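PDB 7DIE: ferritin from Mycoplasma penetrans, which probably oxidises ferrous iron and stores it in the ferric form inside a shell of 24 subunits, as other ferritins do. Local coordinates for residues Phe6-Arg11 / Asp121-Glu126; Leu15-Tyr20 / Lys66-Val71; Lys110-Ile115 / Glu126-Phe131. All coordinates share one frame; numbering follows the deposited sequence.

Contact 1 of 3, residues Phe6-Arg11 / Asp121-Glu126; sequences FNKDER and DFETFE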
loop_
_atom_site.group_PDB
_atom_site.type_symbol
_atom_site.label_atom_id
_atom_site.label_comp_id
_atom_site.label_asym_id
_atom_site.label_seq_id
_atom_site.Cartn_x
_atom_site.Cartn_y
_atom_site.Cartn_z
ATOM N N PHE A 6 -42.936 25.872 20.066
ATOM C CA PHE A 6 -43.414 24.514 19.812
ATOM C C PHE A 6 -44.767 24.266 20.458
ATOM O O PHE A 6 -45.558 23.467 19.942
ATOM C CB PHE A 6 -42.383 23.505 20.305
ATOM C CG PHE A 6 -41.180 23.443 19.419
ATOM C CD1 PHE A 6 -41.190 22.631 18.291
ATOM C CD2 PHE A 6 -40.078 24.261 19.663
ATOM C CE1 PHE A 6 -40.087 22.585 17.438
ATOM C CE2 PHE A 6 -38.971 24.221 18.808
ATOM C CZ PHE A 6 -38.992 23.379 17.689
ATOM N N ASN A 7 -45.043 24.944 21.571
ATOM C CA ASN A 7 -46.372 24.944 22.182
ATOM C C ASN A 7 -46.904 23.522 22.388
ATOM O O ASN A 7 -48.028 23.194 22.014
ATOM C CB ASN A 7 -47.338 25.761 21.329
ATOM C CG ASN A 7 -48.641 26.032 22.037
ATOM O OD1 ASN A 7 -48.658 26.375 23.222
ATOM N ND2 ASN A 7 -49.743 25.868 21.322
ATOM N N LYS A 8 -46.068 22.658 22.961
ATOM C CA LYS A 8 -46.485 21.277 23.181
ATOM C C LYS A 8 -47.502 21.232 24.315
ATOM O O LYS A 8 -47.474 22.054 25.226
ATOM C CB LYS A 8 -45.284 20.386 23.522
ATOM C CG LYS A 8 -44.162 20.378 22.455
ATOM C CD LYS A 8 -44.658 19.978 21.066
ATOM C CE LYS A 8 -45.105 18.506 20.993
ATOM N NZ LYS A 8 -45.689 18.213 19.654
ATOM N N ASP A 9 -48.443 20.288 24.246
ATOM C CA ASP A 9 -49.414 20.217 25.332
ATOM C C ASP A 9 -48.796 19.513 26.524
ATOM O O ASP A 9 -48.199 18.438 26.397
ATOM C CB ASP A 9 -50.717 19.519 24.949
ATOM C CG ASP A 9 -51.841 19.833 25.958
ATOM O OD1 ASP A 9 -51.925 19.158 27.016
ATOM O OD2 ASP A 9 -52.597 20.807 25.731
ATOM N N GLU A 10 -48.964 20.125 27.689
ATOM C CA GLU A 10 -48.322 19.636 28.906
ATOM C C GLU A 10 -48.796 18.242 29.310
ATOM O O GLU A 10 -48.031 17.508 29.935
ATOM C CB GLU A 10 -48.528 20.611 30.070
ATOM C CG GLU A 10 -47.650 20.277 31.278
ATOM C CD GLU A 10 -47.579 21.385 32.317
ATOM O OE1 GLU A 10 -46.559 22.116 32.346
ATOM O OE2 GLU A 10 -48.544 21.513 33.109
ATOM N N ARG A 11 -49.992 17.857 28.921
ATOM C CA ARG A 11 -50.448 16.527 29.211
ATOM C C ARG A 11 -49.615 15.462 28.506
ATOM O O ARG A 11 -49.254 14.497 29.107
ATOM C CB ARG A 11 -51.866 16.336 28.768
ATOM C CG ARG A 11 -52.850 16.888 29.735
ATOM C CD ARG A 11 -52.870 16.036 30.955
ATOM N NE ARG A 11 -53.767 16.630 31.896
ATOM C CZ ARG A 11 -54.579 15.951 32.690
ATOM N NH1 ARG A 11 -55.369 16.622 33.500
ATOM N NH2 ARG A 11 -54.577 14.620 32.683
ATOM N N ASP A 121 -50.989 14.756 18.620
ATOM C CA ASP A 121 -49.581 15.122 18.768
ATOM C C ASP A 121 -48.799 14.161 17.878
ATOM O O ASP A 121 -48.331 13.118 18.314
ATOM C CB ASP A 121 -49.139 15.056 20.220
ATOM C CG ASP A 121 -47.709 15.552 20.413
ATOM O OD1 ASP A 121 -47.001 15.767 19.407
ATOM O OD2 ASP A 121 -47.301 15.741 21.561
ATOM N N PHE A 122 -48.689 14.505 16.602
ATOM C CA PHE A 122 -48.030 13.606 15.663
ATOM C C PHE A 122 -46.523 13.626 15.812
ATOM O O PHE A 122 -45.869 12.646 15.438
ATOM C CB PHE A 122 -48.418 13.970 14.243
ATOM C CG PHE A 122 -49.868 13.745 13.967
ATOM C CD1 PHE A 122 -50.331 12.487 13.633
ATOM C CD2 PHE A 122 -50.782 14.786 14.110
ATOM C CE1 PHE A 122 -51.695 12.283 13.407
ATOM C CE2 PHE A 122 -52.141 14.577 13.882
ATOM C CZ PHE A 122 -52.587 13.331 13.537
ATOM N N GLU A 123 -45.963 14.715 16.349
ATOM C CA GLU A 123 -44.539 14.709 16.663
ATOM C C GLU A 123 -44.222 13.649 17.711
ATOM O O GLU A 123 -43.273 12.874 17.558
ATOM C CB GLU A 123 -44.100 16.097 17.126
ATOM C CG GLU A 123 -44.216 17.123 15.989
ATOM C CD GLU A 123 -44.038 18.570 16.433
ATOM O OE1 GLU A 123 -44.041 18.845 17.640
ATOM O OE2 GLU A 123 -43.880 19.434 15.552
ATOM N N THR A 124 -45.002 13.599 18.791
ATOM C CA THR A 124 -44.742 12.596 19.821
ATOM C C THR A 124 -45.052 11.191 19.314
ATOM O O THR A 124 -44.291 10.244 19.574
ATOM C CB THR A 124 -45.545 12.935 21.086
ATOM O OG1 THR A 124 -45.096 14.196 21.595
ATOM C CG2 THR A 124 -45.329 11.878 22.175
ATOM N N PHE A 125 -46.147 11.034 18.561
ATOM C CA PHE A 125 -46.452 9.729 17.980
ATOM C C PHE A 125 -45.288 9.227 17.126
ATOM O O PHE A 125 -44.900 8.055 17.219
ATOM C CB PHE A 125 -47.741 9.808 17.149
ATOM C CG PHE A 125 -48.135 8.491 16.504
ATOM C CD1 PHE A 125 -48.707 7.474 17.259
ATOM C CD2 PHE A 125 -47.937 8.279 15.148
ATOM C CE1 PHE A 125 -49.072 6.277 16.674
ATOM C CE2 PHE A 125 -48.290 7.076 14.548
ATOM C CZ PHE A 125 -48.859 6.071 15.310
ATOM N N GLU A 126 -44.701 10.111 16.316
ATOM C CA GLU A 126 -43.583 9.723 15.454
ATOM C C GLU A 126 -42.370 9.297 16.292
ATOM O O GLU A 126 -41.741 8.264 16.031
ATOM C CB GLU A 126 -43.245 10.893 14.516
ATOM C CG GLU A 126 -42.283 10.569 13.350
ATOM C CD GLU A 126 -40.827 10.308 13.802
ATOM O OE1 GLU A 126 -40.369 10.945 14.785
ATOM O OE2 GLU A 126 -40.141 9.464 13.155
HETATM O O HOH W 1 -48.337 18.125 22.246
#
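The ammonium group of Lys8 sits between two carboxylates, those of Asp121 and Glu123, at one end of the ferritin four-helix bundle. The three residues form a salt-bridge network. It ties the lead-in to helix 10-39 to the start of helix 122-150. Lys8 NZ lies 2.8 Å from Asp121 OD1 and 2.7 Å from Glu123 OE1, and it donates a hydrogen bond to each. The lysine chain bends at chi2 and chi3 (-56° and -67°), which curls its end toward the two acids. It runs at about a right angle to the Asp121 side chain and obliquely to that of Glu123. The two acids receive the nitrogen differently. Asp121 OD1 is met from above its carboxylate plane. Glu123 OE1 is met on its anti side, tilted out of the plane by 33°. The other oxygen of Glu123, OE2, makes a salt bridge to Arg106 of a second subunit, so the network reaches across a subunit interface. Two acids around one lysine, with an arginine behind, would be expected to keep these groups ionised.

Asp121 is also the N-cap of helix 122-150. Its OD1 accepts from Thr124 N at 3.0 Å, and this donor comes from the face of the carboxylate opposite to Lys8 NZ. OD1 is thus gripped by two donors. The hydroxyl of Thr124 holds the other oxygen, and the carboxylate is fixed at both ends. A water makes a further link between the two segments: it accepts from Asp9 N at 2.9 Å and donates a weak hydrogen bond to Asp121 OD2.

Contact 2 of 3, residues Leu15-Tyr20 / Lys66-Val71; sequences LVSKHY and KYMMKV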
loop_
_atom_site.group_PDB
_atom_site.type_symbol
_atom_site.label_atom_id
_atom_site.label_comp_id
_atom_site.label_asym_id
_atom_site.label_seq_id
_atom_site.Cartn_x
_atom_site.Cartn_y
_atom_site.Cartn_z
ATOM N N LEU A 15 -46.642 12.757 29.920
ATOM C CA LEU A 15 -46.596 11.327 29.615
ATOM C C LEU A 15 -45.231 10.914 29.072
ATOM O O LEU A 15 -44.759 9.806 29.347
ATOM C CB LEU A 15 -47.677 10.957 28.594
ATOM C CG LEU A 15 -49.103 10.884 29.146
ATOM C CD1 LEU A 15 -50.068 10.568 28.018
ATOM C CD2 LEU A 15 -49.189 9.823 30.227
ATOM N N VAL A 16 -44.605 11.765 28.257
ATOM C CA VAL A 16 -43.255 11.452 27.778
ATOM C C VAL A 16 -42.292 11.398 28.956
ATOM O O VAL A 16 -41.471 10.483 29.077
ATOM C CB VAL A 16 -42.799 12.476 26.725
ATOM C CG1 VAL A 16 -41.330 12.235 26.359
ATOM C CG2 VAL A 16 -43.678 12.404 25.469
ATOM N N SER A 17 -42.381 12.395 29.836
ATOM C CA SER A 17 -41.589 12.426 31.054
ATOM C C SER A 17 -41.858 11.197 31.918
ATOM O O SER A 17 -40.931 10.597 32.472
ATOM C CB SER A 17 -41.925 13.731 31.790
ATOM O OG SER A 17 -40.867 14.233 32.545
ATOM N N LYS A 18 -43.122 10.796 32.040
ATOM C CA LYS A 18 -43.425 9.600 32.819
ATOM C C LYS A 18 -42.817 8.366 32.176
ATOM O O LYS A 18 -42.321 7.473 32.869
ATOM C CB LYS A 18 -44.938 9.423 32.966
ATOM C CG LYS A 18 -45.303 8.132 33.699
ATOM C CD LYS A 18 -46.802 7.943 33.835
ATOM C CE LYS A 18 -47.116 6.778 34.765
ATOM N NZ LYS A 18 -48.578 6.568 34.934
ATOM N N HIS A 19 -42.851 8.287 30.851
ATOM C CA HIS A 19 -42.246 7.115 30.239
ATOM C C HIS A 19 -40.729 7.096 30.448
ATOM O O HIS A 19 -40.137 6.021 30.620
ATOM C CB HIS A 19 -42.570 7.033 28.757
ATOM C CG HIS A 19 -42.022 5.789 28.152
ATOM N ND1 HIS A 19 -42.461 4.537 28.533
ATOM C CD2 HIS A 19 -40.979 5.590 27.316
ATOM C CE1 HIS A 19 -41.743 3.621 27.912
ATOM N NE2 HIS A 19 -40.840 4.234 27.167
ATOM N N TYR A 20 -40.077 8.262 30.439
ATOM C CA TYR A 20 -38.662 8.296 30.825
ATOM C C TYR A 20 -38.466 7.666 32.199
ATOM O O TYR A 20 -37.557 6.846 32.404
ATOM C CB TYR A 20 -38.139 9.738 30.809
ATOM C CG TYR A 20 -36.646 9.869 31.131
ATOM C CD1 TYR A 20 -36.185 9.770 32.432
ATOM C CD2 TYR A 20 -35.720 10.128 30.129
ATOM C CE1 TYR A 20 -34.834 9.887 32.737
ATOM C CE2 TYR A 20 -34.356 10.270 30.421
ATOM C CZ TYR A 20 -33.923 10.148 31.732
ATOM O OH TYR A 20 -32.577 10.269 32.058
ATOM N N LYS A 66 -33.605 13.810 24.497
ATOM C CA LYS A 66 -33.285 14.577 23.291
ATOM C C LYS A 66 -34.537 15.094 22.617
ATOM O O LYS A 66 -34.558 16.219 22.099
ATOM C CB LYS A 66 -32.503 13.706 22.298
ATOM C CG LYS A 66 -31.031 13.451 22.670
ATOM C CD LYS A 66 -30.222 12.975 21.439
ATOM C CE LYS A 66 -28.952 12.214 21.835
ATOM N NZ LYS A 66 -28.612 11.058 20.926
ATOM N N TYR A 67 -35.582 14.271 22.579
ATOM C CA TYR A 67 -36.850 14.711 22.005
ATOM C C TYR A 67 -37.453 15.854 22.815
ATOM O O TYR A 67 -37.917 16.848 22.246
ATOM C CB TYR A 67 -37.843 13.543 21.929
ATOM C CG TYR A 67 -39.233 14.012 21.495
ATOM C CD1 TYR A 67 -39.436 14.578 20.240
ATOM C CD2 TYR A 67 -40.333 13.911 22.353
ATOM C CE1 TYR A 67 -40.705 15.036 19.838
ATOM C CE2 TYR A 67 -41.599 14.371 21.966
ATOM C CZ TYR A 67 -41.780 14.935 20.715
ATOM O OH TYR A 67 -43.036 15.376 20.325
ATOM N N MET A 68 -37.468 15.731 24.147
ATOM C CA MET A 68 -38.034 16.809 24.945
ATOM C C MET A 68 -37.305 18.120 24.682
ATOM O O MET A 68 -37.942 19.168 24.546
ATOM C CB MET A 68 -38.021 16.431 26.429
ATOM C CG MET A 68 -38.954 15.242 26.700
ATOM S SD MET A 68 -39.413 14.968 28.434
ATOM C CE MET A 68 -40.774 16.151 28.591
ATOM N N MET A 69 -35.973 18.074 24.552
ATOM C CA MET A 69 -35.221 19.293 24.256
ATOM C C MET A 69 -35.565 19.848 22.877
ATOM O O MET A 69 -35.629 21.071 22.701
ATOM C CB MET A 69 -33.711 19.031 24.364
ATOM C CG MET A 69 -33.235 18.762 25.810
ATOM S SD MET A 69 -31.434 18.562 25.890
ATOM C CE MET A 69 -31.211 17.099 24.930
ATOM N N LYS A 70 -35.774 18.970 21.883
ATOM C CA LYS A 70 -36.172 19.432 20.548
ATOM C C LYS A 70 -37.432 20.286 20.613
ATOM O O LYS A 70 -37.571 21.265 19.868
ATOM C CB LYS A 70 -36.423 18.247 19.609
ATOM C CG LYS A 70 -35.169 17.508 19.122
ATOM C CD LYS A 70 -34.348 18.379 18.181
ATOM C CE LYS A 70 -33.013 17.729 17.806
ATOM N NZ LYS A 70 -32.151 18.698 17.057
ATOM N N VAL A 71 -38.362 19.927 21.490
ATOM C CA VAL A 71 -39.625 20.649 21.576
ATOM C C VAL A 71 -39.697 21.511 22.842
ATOM O O VAL A 71 -40.791 21.875 23.281
ATOM C CB VAL A 71 -40.821 19.687 21.461
ATOM C CG1 VAL A 71 -40.868 19.069 20.056
ATOM C CG2 VAL A 71 -40.747 18.579 22.502
#
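Tyr67 comes first along helix 43-70, and it meets Val16 of helix 10-39 at the edge of its ring. Val16 CG1 lies near the ring plane, 4.5 Å from Tyr67 CD2, so this touch is loose. The phenol oxygen has its polar partner elsewhere, in the hydroxyl of Thr124 on helix 122-150.

Met68 follows and carries most of the contact. Its CG is 3.8 Å from Val16 CG1, and its SD is 3.9 Å from the same methyl. Val16 turns CG1 anti to its backbone nitrogen (chi1 173°), and this methyl serves both Tyr67 and Met68. The valine and methionine side chains run alongside one another, pointing opposite ways. The two helices are neighbours in the ferritin four-helix bundle and run nearly antiparallel, at 159°, with local axes 11.1 Å apart. A bend about the CG-SD bond (chi3 83°) brings the methyl to Ser17, with Met68 CE 4.2 Å from Ser17 CB. The hydroxyl of Ser17 is bonded to Lys76 N, in the loop that follows helix 43-70. Val71 closes the segment, its CG2 over one face of the Tyr67 ring, offset toward the rim.

Contact 3 of 3, residues Lys110-Ile115 / Glu126-Phe131; sequences KNVTEI and ERMQWF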
loop_
_atom_site.group_PDB
_atom_site.type_symbol
_atom_site.label_atom_id
_atom_site.label_comp_id
_atom_site.label_asym_id
_atom_site.label_seq_id
_atom_site.Cartn_x
_atom_site.Cartn_y
_atom_site.Cartn_z
ATOM N N LYS A 110 -47.045 1.763 24.820
ATOM C CA LYS A 110 -48.329 1.718 24.128
ATOM C C LYS A 110 -49.235 2.861 24.576
ATOM O O LYS A 110 -49.937 3.464 23.752
ATOM C CB LYS A 110 -49.002 0.365 24.367
ATOM C CG LYS A 110 -50.297 0.128 23.583
ATOM C CD LYS A 110 -50.817 -1.290 23.859
ATOM C CE LYS A 110 -51.958 -1.699 22.947
ATOM N NZ LYS A 110 -53.094 -0.751 23.016
ATOM N N ASN A 111 -49.232 3.177 25.879
ATOM C CA ASN A 111 -50.098 4.240 26.390
ATOM C C ASN A 111 -49.708 5.593 25.812
ATOM O O ASN A 111 -50.562 6.341 25.323
ATOM C CB ASN A 111 -50.051 4.293 27.919
ATOM C CG ASN A 111 -51.101 5.231 28.502
ATOM O OD1 ASN A 111 -52.288 5.115 28.189
ATOM N ND2 ASN A 111 -50.669 6.171 29.339
ATOM N N VAL A 112 -48.418 5.931 25.872
ATOM C CA VAL A 112 -47.973 7.213 25.327
ATOM C C VAL A 112 -48.239 7.269 23.832
ATOM O O VAL A 112 -48.641 8.306 23.291
ATOM C CB VAL A 112 -46.480 7.453 25.633
ATOM C CG1 VAL A 112 -46.067 8.831 25.091
ATOM C CG2 VAL A 112 -46.220 7.361 27.146
ATOM N N THR A 113 -48.015 6.157 23.138
ATOM C CA THR A 113 -48.256 6.130 21.704
ATOM C C THR A 113 -49.726 6.396 21.407
ATOM O O THR A 113 -50.066 7.263 20.596
ATOM C CB THR A 113 -47.817 4.778 21.135
ATOM O OG1 THR A 113 -46.406 4.617 21.345
ATOM C CG2 THR A 113 -48.132 4.693 19.644
ATOM N N GLU A 114 -50.616 5.671 22.086
ATOM C CA GLU A 114 -52.043 5.816 21.824
ATOM C C GLU A 114 -52.543 7.214 22.188
ATOM O O GLU A 114 -53.284 7.841 21.419
ATOM C CB GLU A 114 -52.819 4.759 22.599
ATOM C CG GLU A 114 -54.309 4.835 22.338
ATOM C CD GLU A 114 -55.100 3.775 23.096
ATOM O OE1 GLU A 114 -56.311 3.654 22.830
ATOM O OE2 GLU A 114 -54.515 3.060 23.938
ATOM N N ILE A 115 -52.158 7.714 23.364
ATOM C CA ILE A 115 -52.670 9.007 23.802
ATOM C C ILE A 115 -52.108 10.126 22.934
ATOM O O ILE A 115 -52.821 11.068 22.586
ATOM C CB ILE A 115 -52.387 9.242 25.303
ATOM C CG1 ILE A 115 -52.998 8.131 26.161
ATOM C CG2 ILE A 115 -52.941 10.600 25.769
ATOM C CD1 ILE A 115 -54.428 7.800 25.803
ATOM N N GLU A 126 -44.701 10.111 16.316
ATOM C CA GLU A 126 -43.583 9.723 15.454
ATOM C C GLU A 126 -42.370 9.297 16.292
ATOM O O GLU A 126 -41.741 8.264 16.031
ATOM C CB GLU A 126 -43.245 10.893 14.516
ATOM C CG GLU A 126 -42.283 10.569 13.350
ATOM C CD GLU A 126 -40.827 10.308 13.802
ATOM O OE1 GLU A 126 -40.369 10.945 14.785
ATOM O OE2 GLU A 126 -40.141 9.464 13.155
ATOM N N ARG A 127 -42.037 10.074 17.323
ATOM C CA ARG A 127 -40.902 9.721 18.175
ATOM C C ARG A 127 -41.135 8.398 18.897
ATOM O O ARG A 127 -40.188 7.642 19.146
ATOM C CB ARG A 127 -40.620 10.855 19.182
ATOM C CG ARG A 127 -39.651 10.484 20.341
ATOM C CD ARG A 127 -38.170 10.329 19.867
ATOM N NE ARG A 127 -37.978 9.159 18.997
ATOM C CZ ARG A 127 -36.847 8.874 18.350
ATOM N NH1 ARG A 127 -35.782 9.653 18.500
ATOM N NH2 ARG A 127 -36.780 7.805 17.558
ATOM N N MET A 128 -42.386 8.071 19.197
ATOM C CA MET A 128 -42.659 6.829 19.908
ATOM C C MET A 128 -42.529 5.596 19.032
ATOM O O MET A 128 -42.434 4.490 19.577
ATOM C CB MET A 128 -44.064 6.872 20.537
ATOM C CG MET A 128 -44.177 7.892 21.691
ATOM S SD MET A 128 -42.913 7.703 22.991
ATOM C CE MET A 128 -43.251 6.059 23.623
ATOM N N GLN A 129 -42.490 5.744 17.701
ATOM C CA GLN A 129 -42.448 4.559 16.842
ATOM C C GLN A 129 -41.187 3.734 17.080
ATOM O O GLN A 129 -41.237 2.499 17.059
ATOM C CB GLN A 129 -42.559 4.960 15.368
ATOM C CG GLN A 129 -43.919 5.593 15.009
ATOM C CD GLN A 129 -45.084 4.789 15.551
ATOM O OE1 GLN A 129 -45.325 3.675 15.110
ATOM N NE2 GLN A 129 -45.810 5.350 16.526
ATOM N N TRP A 130 -40.050 4.392 17.319
ATOM C CA TRP A 130 -38.836 3.645 17.650
ATOM C C TRP A 130 -39.054 2.771 18.878
ATOM O O TRP A 130 -38.556 1.641 18.950
ATOM C CB TRP A 130 -37.660 4.607 17.894
ATOM C CG TRP A 130 -36.362 3.869 18.195
ATOM C CD1 TRP A 130 -35.420 3.470 17.279
ATOM C CD2 TRP A 130 -35.898 3.407 19.473
ATOM N NE1 TRP A 130 -34.391 2.813 17.914
ATOM C CE2 TRP A 130 -34.665 2.748 19.257
ATOM C CE3 TRP A 130 -36.398 3.486 20.781
ATOM C CZ2 TRP A 130 -33.931 2.172 20.296
ATOM C CZ3 TRP A 130 -35.665 2.906 21.814
ATOM C CH2 TRP A 130 -34.446 2.259 21.561
ATOM N N PHE A 131 -39.794 3.286 19.855
ATOM C CA PHE A 131 -40.028 2.584 21.111
ATOM C C PHE A 131 -41.038 1.472 20.944
ATOM O O PHE A 131 -40.928 0.437 21.606
ATOM C CB PHE A 131 -40.517 3.579 22.175
ATOM C CG PHE A 131 -39.475 4.553 22.594
ATOM C CD1 PHE A 131 -39.260 5.714 21.866
ATOM C CD2 PHE A 131 -38.683 4.299 23.714
ATOM C CE1 PHE A 131 -38.280 6.620 22.250
ATOM C CE2 PHE A 131 -37.686 5.221 24.109
ATOM C CZ PHE A 131 -37.485 6.367 23.376
#
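Met128 lays its folded side chain against Val112 and Thr113 of helix 91-118. Its CB is 3.4 Å from Thr113 OG1, and its SD is 4.0 Å from Val112 CG1. The methionine bends at both chi2 and chi3 (-53° and -62°). This tucks the end of the chain back along the neighbouring helix, where CE comes within 4.1 Å of Val112 CB. Met128 crosses Val112 at about a right angle. The threonine hydroxyl touches only carbon on this side; its hydrogen bond goes to Val109 O, one turn back in its own helix.

These are the third and fourth long helices of the ferritin bundle, joined by a short connection and packed antiparallel at 154°. Their local axes are 9.4 Å apart, and the CA atoms of Thr113 and Met128 are 5.9 Å apart. A threonine at this position is consistent with so close an approach.

Gln129 adds a lesser touch from the flank. Its CB points away from helix 91-118, but the chain bends at chi2 and returns. NE2 ends 3.9 Å from the methyl CG2 of Thr113. The amide nitrogen itself is hydrogen-bonded to Phe125 O, and Glu126 of a third subunit packs on the same glutamine.

How the contacts relate
The three contacts cluster at one end of the four-helix bundle, with centres 10 to 11 Å apart. Together they join all four long helices. Contacts 1 and 2 both use helix 10-39, and contacts 1 and 3 both use helix 122-150 and share Glu126. Along the chain, contact 2 lies between the segments of contact 1 and closes before contact 3 opens. The segments of contacts 1 and 3 alternate. Lys8 packs on Val71, Phe125 on Thr113 and Leu15 on Ile115. The iron ligands Asp55, His60, Asp134 and Asp138 lie nearer the middle, before segment 66-71 and after segment 126-131. The cluster closes one end of the bundle, and contacts 1 and 2 also meet a second subunit.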